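PDB 6A7T: N-acetylglucosamine-specific lectin from Saxidomus purpuratus, which binds N-acetylglucosamine without depending on calcium, using a C-type lectin domain that nevertheless holds a calcium ion. Local coordinates for residues Ala61-Glu66 with Pro149-Thr154; His85-Gly90 with Ile133-Asn138. One frame throughout, in Å; residues are numbered along the deposited sequence.

Interaction 1: Ala61-Glu66 with Pro149-Thr154; sequences ALVTVE and PSICET. With CA (calcium ion), chain C.
Both carboxylate oxygens of Glu-153 close on a calcium ion, yet OE1 also accepts the backbone N-H of Thr-64, so one oxygen links the metal to the backbone of segment 61-66. This is a calcium site of the C-type lectin domain, built where the short strand 61-62 pairs antiparallel with strand 148-154 at an edge of its sheet. Ala-61 and Glu-153 form a hydrogen-bonded pair, the N of Glu-153 reaching the O of Ala-61 at 2.8 Å in a nearly straight bond. Leu-62 and Cys-152 follow as a non-hydrogen-bonded pair, and beyond it Val-63 N donates to Ile-151 O before the chain swings toward the metal. Glu-153 is fully extended: CG is anti to the backbone N (chi1 -179°), and the trans chi2 places CD close to the ion. CG2 of Val-63 lies 3.6 Å from OE1 of Glu-153, the two side chains crossing at about a right angle. The other branch, CG1, turns instead to CB of Ile-151 at 3.7 Å, and these two residues lie side by side. On the Leu-62 side, CD2 rests on CB of Ser-150, while the disulfide from Cys-152 to Cys-55 ties the strand to helix 48-57. The ion takes Glu-153 OE1 at 2.5 Å and OE2 at 2.6 Å, together with Thr-64 O, Glu-66 OE1, two waters and the carboxylate of Glu-70. Ser-37 OG hydrogen-bonds OE2 of Glu-153, so metal and second-shell partners together fix the rotation of this carboxylate. Glu-66 is steadied by Thr-64, whose OG1 sits between the backbone N and carbonyl carbon (chi1 60°) and donates at 2.7 Å to OE2 of Glu-66, meeting it on the syn side, 20° out of the carboxylate plane.

Interaction 2: His85-Gly90 with Ile133-Asn138; sequences HYYWIG and IVWQWN
Ile-89 sets its CD1 methyl over one face of the Trp-137 indole, a CH-pi contact 4.0 Å from the centroid of the five-membered ring and 24° off its normal. The methyl is nearest CD1 of Trp-137, at 3.7 Å. A trans chi2 (175°) puts CD1 of Ile-89 at the far end of an extended branch, over the ring, and the two side chains cross at about a right angle. Strand 124-130 runs between strands 86-94 and 136-140 in this antiparallel sheet, so the segments meet through side chains that span it. Around the indole, Tyr-127, Trp-113 and Trp-102 add edge-to-face contacts. Next along, Asn-138, an N-acetylglucosamine-binding residue, accepts a hydrogen bond at OD1 from Arg-117.

Trp-135, with Gln-136 part of a G1 beta bulge, makes a second well-covered patch. Its CZ3 comes to the edge of the Tyr-87 ring, near that ring's plane, 4.0 Å from CD1, and Ile-78 of helix 68-78 touches both residues. The same indole carbon lies 3.7 Å from the carbonyl O of His-85. Here the contact reaches its solvent side: His-85 is exposed, and its CB points away from the other segment. With no hydrogen bond across the segments, apolar and CH-pi contacts, joined by one backbone carbonyl at Trp-135, hold them together by shape rather than by directional bonds.

How the interactions relate
Interaction 2 is nested within the loop that interaction 1 closes, and their centres lie 12 Å apart. The two meet directly along strand 86-94: Gly-90 N lies 2.8 Å from Val-63 O, and Trp-88 N lies 2.9 Å from Pro-149 O, both probable hydrogen bonds, while the side chains of Val-63 and Ile-89 touch. The sheet of interaction 1 is thereby joined to the sheet that carries Asn-138 and His-140, two of the sugar-binding residues. The side chain of Trp-137 lies about 10 Å from the calcium ion and about 6 Å from that of Arg-117, which binds N-acetylglucosamine; no sugar is bound to this chain.

Interaction 1: Ala61-Glu66 with Pro149-Thr154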
loop_
_atom_site.group_PDB
_atom_site.type_symbol
_atom_site.label_atom_id
_atom_site.label_comp_id
_atom_site.label_asym_id
_atom_site.label_seq_id
_atom_site.Cartn_x
_atom_site.Cartn_y
_atom_site.Cartn_z
ATOM N N ALA A 61 -12.802 6.122 -6.362
ATOM C CA ALA A 61 -14.106 5.626 -5.909
ATOM C C ALA A 61 -14.191 5.817 -4.413
ATOM O O ALA A 61 -13.183 5.930 -3.765
ATOM C CB ALA A 61 -14.253 4.165 -6.259
ATOM N N LEU A 62 -15.417 5.865 -3.875
ATOM C CA LEU A 62 -15.533 5.894 -2.418
ATOM C C LEU A 62 -14.762 4.688 -1.837
ATOM O O LEU A 62 -14.773 3.575 -2.391
ATOM C CB LEU A 62 -17.016 5.862 -2.026
ATOM C CG LEU A 62 -17.807 7.147 -2.161
ATOM C CD1 LEU A 62 -19.296 6.856 -2.065
ATOM C CD2 LEU A 62 -17.355 8.152 -1.127
ATOM N N VAL A 63 -14.053 4.938 -0.716
ATOM C CA VAL A 63 -13.164 3.991 -0.101
ATOM C C VAL A 63 -13.868 2.685 0.259
ATOM O O VAL A 63 -14.965 2.691 0.730
ATOM C CB VAL A 63 -12.489 4.607 1.135
ATOM C CG1 VAL A 63 -13.486 4.900 2.238
ATOM C CG2 VAL A 63 -11.334 3.739 1.609
ATOM N N THR A 64 -13.187 1.571 0.007
ATOM C CA THR A 64 -13.645 0.243 0.442
ATOM C C THR A 64 -12.596 -0.270 1.432
ATOM O O THR A 64 -11.454 0.024 1.268
ATOM C CB THR A 64 -13.824 -0.661 -0.772
ATOM O OG1 THR A 64 -12.549 -0.745 -1.389
ATOM C CG2 THR A 64 -14.849 -0.078 -1.711
ATOM N N VAL A 65 -13.061 -0.919 2.522
ATOM C CA VAL A 65 -12.191 -1.185 3.697
ATOM C C VAL A 65 -12.095 -2.697 3.898
ATOM O O VAL A 65 -12.965 -3.288 4.542
ATOM C CB VAL A 65 -12.680 -0.462 4.958
ATOM C CG1 VAL A 65 -11.652 -0.600 6.092
ATOM C CG2 VAL A 65 -12.995 1.006 4.680
ATOM N N GLU A 66 -11.077 -3.240 3.263
ATOM C CA GLU A 66 -10.880 -4.697 3.143
ATOM C C GLU A 66 -10.184 -5.291 4.368
ATOM O O GLU A 66 -10.285 -6.522 4.562
ATOM C CB GLU A 66 -10.041 -5.008 1.916
ATOM C CG GLU A 66 -10.849 -4.856 0.624
ATOM C CD GLU A 66 -10.851 -3.464 -0.011
ATOM O OE1 GLU A 66 -10.025 -2.583 0.382
ATOM O OE2 GLU A 66 -11.711 -3.268 -0.889
ATOM N N PRO A 149 -18.963 14.909 4.376
ATOM C CA PRO A 149 -17.664 14.742 3.710
ATOM C C PRO A 149 -17.587 13.262 3.306
ATOM O O PRO A 149 -18.403 12.448 3.718
ATOM C CB PRO A 149 -16.657 15.180 4.803
ATOM C CG PRO A 149 -17.316 14.714 6.055
ATOM C CD PRO A 149 -18.800 14.965 5.843
ATOM N N SER A 150 -16.534 12.920 2.592
ATOM C CA SER A 150 -16.410 11.542 2.049
ATOM C C SER A 150 -14.933 11.222 1.877
ATOM O O SER A 150 -14.092 12.116 1.987
ATOM C CB SER A 150 -17.165 11.398 0.757
ATOM O OG SER A 150 -16.682 12.243 -0.287
ATOM N N ILE A 151 -14.672 9.946 1.659
ATOM C CA ILE A 151 -13.286 9.436 1.495
ATOM C C ILE A 151 -13.187 8.700 0.157
ATOM O O ILE A 151 -13.908 7.735 -0.067
ATOM C CB ILE A 151 -12.858 8.530 2.661
ATOM C CG1 ILE A 151 -13.053 9.235 4.003
ATOM C CG2 ILE A 151 -11.418 8.092 2.487
ATOM C CD1 ILE A 151 -13.088 8.344 5.212
ATOM N N CYS A 152 -12.309 9.195 -0.724
ATOM C CA CYS A 152 -12.082 8.565 -2.033
ATOM C C CYS A 152 -10.778 7.747 -1.965
ATOM O O CYS A 152 -9.874 8.112 -1.214
ATOM C CB CYS A 152 -11.908 9.530 -3.187
ATOM S SG CYS A 152 -13.255 10.717 -3.377
ATOM N N GLU A 153 -10.758 6.608 -2.657
ATOM C CA GLU A 153 -9.585 5.732 -2.741
ATOM C C GLU A 153 -9.262 5.513 -4.226
ATOM O O GLU A 153 -10.146 5.217 -4.982
ATOM C CB GLU A 153 -9.868 4.436 -1.999
ATOM C CG GLU A 153 -8.705 3.443 -1.993
ATOM C CD GLU A 153 -8.974 2.087 -1.349
ATOM O OE1 GLU A 153 -10.167 1.719 -1.094
ATOM O OE2 GLU A 153 -7.988 1.371 -1.148
ATOM N N THR A 154 -7.979 5.605 -4.603
ATOM C CA THR A 154 -7.555 5.208 -5.953
ATOM C C THR A 154 -6.361 4.260 -5.835
ATOM O O THR A 154 -5.532 4.391 -4.909
ATOM C CB THR A 154 -7.190 6.419 -6.825
ATOM O OG1 THR A 154 -6.892 5.956 -8.142
ATOM C CG2 THR A 154 -6.046 7.221 -6.256
HETATM CA CA CA C . -9.384 -0.367 0.140
HETATM O O HOH W 1 -7.206 -1.519 -0.093
HETATM O O HOH W 2 -9.570 -1.159 -2.211
#

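Interaction 2: His85-Gly90 with Ile133-Asn138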
loop_
_atom_site.group_PDB
_atom_site.type_symbol
_atom_site.label_atom_id
_atom_site.label_comp_id
_atom_site.label_asym_id
_atom_site.label_seq_id
_atom_site.Cartn_x
_atom_site.Cartn_y
_atom_site.Cartn_z
ATOM N N HIS A 85 -18.315 14.583 12.126
ATOM C CA HIS A 85 -18.583 13.421 12.963
ATOM C C HIS A 85 -18.919 12.176 12.128
ATOM O O HIS A 85 -19.127 11.126 12.673
ATOM C CB HIS A 85 -19.737 13.722 13.965
ATOM C CG HIS A 85 -19.542 15.021 14.689
ATOM N ND1 HIS A 85 -18.368 15.315 15.386
ATOM C CD2 HIS A 85 -20.340 16.113 14.813
ATOM C CE1 HIS A 85 -18.443 16.532 15.888
ATOM N NE2 HIS A 85 -19.655 17.041 15.579
ATOM N N TYR A 86 -19.020 12.325 10.800
ATOM C CA TYR A 86 -19.205 11.160 9.927
ATOM C C TYR A 86 -18.632 11.485 8.549
ATOM O O TYR A 86 -18.555 12.636 8.170
ATOM C CB TYR A 86 -20.679 10.760 9.785
ATOM C CG TYR A 86 -21.574 11.722 9.044
ATOM C CD1 TYR A 86 -22.145 12.834 9.646
ATOM C CD2 TYR A 86 -21.915 11.479 7.728
ATOM C CE1 TYR A 86 -22.969 13.705 8.940
ATOM C CE2 TYR A 86 -22.743 12.330 7.021
ATOM C CZ TYR A 86 -23.277 13.450 7.619
ATOM O OH TYR A 86 -24.085 14.248 6.841
ATOM N N TYR A 87 -18.196 10.426 7.861
ATOM C CA TYR A 87 -17.692 10.492 6.484
ATOM C C TYR A 87 -18.349 9.366 5.693
ATOM O O TYR A 87 -18.282 8.244 6.117
ATOM C CB TYR A 87 -16.174 10.299 6.436
ATOM C CG TYR A 87 -15.340 11.432 6.964
ATOM C CD1 TYR A 87 -15.191 11.620 8.322
ATOM C CD2 TYR A 87 -14.656 12.277 6.111
ATOM C CE1 TYR A 87 -14.384 12.630 8.831
ATOM C CE2 TYR A 87 -13.853 13.299 6.601
ATOM C CZ TYR A 87 -13.720 13.477 7.970
ATOM O OH TYR A 87 -12.964 14.508 8.494
ATOM N N TRP A 88 -18.828 9.679 4.487
ATOM C CA TRP A 88 -19.326 8.610 3.590
ATOM C C TRP A 88 -18.201 7.711 3.092
ATOM O O TRP A 88 -17.110 8.222 2.724
ATOM C CB TRP A 88 -20.052 9.216 2.379
ATOM C CG TRP A 88 -21.307 9.951 2.742
ATOM C CD1 TRP A 88 -21.594 11.227 2.412
ATOM C CD2 TRP A 88 -22.414 9.492 3.547
ATOM N NE1 TRP A 88 -22.828 11.589 2.880
ATOM C CE2 TRP A 88 -23.333 10.561 3.601
ATOM C CE3 TRP A 88 -22.721 8.290 4.194
ATOM C CZ2 TRP A 88 -24.563 10.468 4.257
ATOM C CZ3 TRP A 88 -23.932 8.200 4.855
ATOM C CH2 TRP A 88 -24.816 9.283 4.888
ATOM N N ILE A 89 -18.503 6.410 2.973
ATOM C CA ILE A 89 -17.581 5.418 2.425
ATOM C C ILE A 89 -18.326 4.548 1.402
ATOM O O ILE A 89 -19.509 4.667 1.238
ATOM C CB ILE A 89 -16.904 4.574 3.509
ATOM C CG1 ILE A 89 -17.903 3.715 4.300
ATOM C CG2 ILE A 89 -16.104 5.474 4.423
ATOM C CD1 ILE A 89 -17.255 2.761 5.301
ATOM N N GLY A 90 -17.561 3.751 0.711
ATOM C CA GLY A 90 -17.990 3.012 -0.488
ATOM C C GLY A 90 -18.655 1.691 -0.144
ATOM O O GLY A 90 -18.312 0.666 -0.741
ATOM N N ILE A 133 -20.641 4.461 18.981
ATOM C CA ILE A 133 -19.947 4.234 17.710
ATOM C C ILE A 133 -18.742 5.199 17.681
ATOM O O ILE A 133 -18.925 6.418 17.588
ATOM C CB ILE A 133 -20.940 4.424 16.546
ATOM C CG1 ILE A 133 -22.098 3.428 16.661
ATOM C CG2 ILE A 133 -20.267 4.358 15.195
ATOM C CD1 ILE A 133 -23.231 3.628 15.670
ATOM N N VAL A 134 -17.537 4.640 17.801
ATOM C CA VAL A 134 -16.300 5.422 17.930
ATOM C C VAL A 134 -15.464 5.271 16.654
ATOM O O VAL A 134 -14.552 4.442 16.609
ATOM C CB VAL A 134 -15.518 4.982 19.181
ATOM C CG1 VAL A 134 -14.313 5.864 19.449
ATOM C CG2 VAL A 134 -16.437 4.954 20.375
ATOM N N TRP A 135 -15.780 6.084 15.630
ATOM C CA TRP A 135 -15.128 5.979 14.347
ATOM C C TRP A 135 -15.218 4.539 13.821
ATOM O O TRP A 135 -14.256 3.875 13.541
ATOM C CB TRP A 135 -13.706 6.555 14.376
ATOM C CG TRP A 135 -13.682 8.044 14.514
ATOM C CD1 TRP A 135 -13.048 8.749 15.503
ATOM C CD2 TRP A 135 -14.355 9.017 13.700
ATOM N NE1 TRP A 135 -13.230 10.086 15.310
ATOM C CE2 TRP A 135 -14.044 10.288 14.235
ATOM C CE3 TRP A 135 -15.161 8.954 12.551
ATOM C CZ2 TRP A 135 -14.480 11.470 13.647
ATOM C CZ3 TRP A 135 -15.626 10.124 11.998
ATOM C CH2 TRP A 135 -15.329 11.366 12.568
ATOM N N GLN A 136 -16.472 4.078 13.709
ATOM C CA GLN A 136 -16.815 2.757 13.187
ATOM C C GLN A 136 -17.963 2.961 12.195
ATOM O O GLN A 136 -18.589 4.046 12.128
ATOM C CB GLN A 136 -17.197 1.828 14.345
ATOM C CG GLN A 136 -16.023 1.445 15.225
ATOM C CD GLN A 136 -16.515 0.817 16.509
ATOM O OE1 GLN A 136 -17.291 1.396 17.268
ATOM N NE2 GLN A 136 -16.112 -0.409 16.694
ATOM N N TRP A 137 -18.332 1.896 11.504
ATOM C CA TRP A 137 -19.331 2.059 10.435
ATOM C C TRP A 137 -20.765 2.123 10.977
ATOM O O TRP A 137 -21.086 1.451 11.960
ATOM C CB TRP A 137 -19.207 0.963 9.373
ATOM C CG TRP A 137 -17.848 0.644 8.893
ATOM C CD1 TRP A 137 -16.786 1.487 8.757
ATOM C CD2 TRP A 137 -17.429 -0.620 8.383
ATOM N NE1 TRP A 137 -15.727 0.812 8.275
ATOM C CE2 TRP A 137 -16.084 -0.493 8.036
ATOM C CE3 TRP A 137 -18.042 -1.873 8.247
ATOM C CZ2 TRP A 137 -15.328 -1.535 7.531
ATOM C CZ3 TRP A 137 -17.272 -2.919 7.798
ATOM C CH2 TRP A 137 -15.967 -2.756 7.387
ATOM N N ASN A 138 -21.614 2.981 10.372
ATOM C CA ASN A 138 -23.036 3.108 10.650
ATOM C C ASN A 138 -23.784 3.101 9.304
ATOM O O ASN A 138 -23.200 3.489 8.258
ATOM C CB ASN A 138 -23.404 4.424 11.326
ATOM C CG ASN A 138 -24.840 4.469 11.757
ATOM O OD1 ASN A 138 -25.321 3.464 12.242
ATOM N ND2 ASN A 138 -25.513 5.599 11.560
#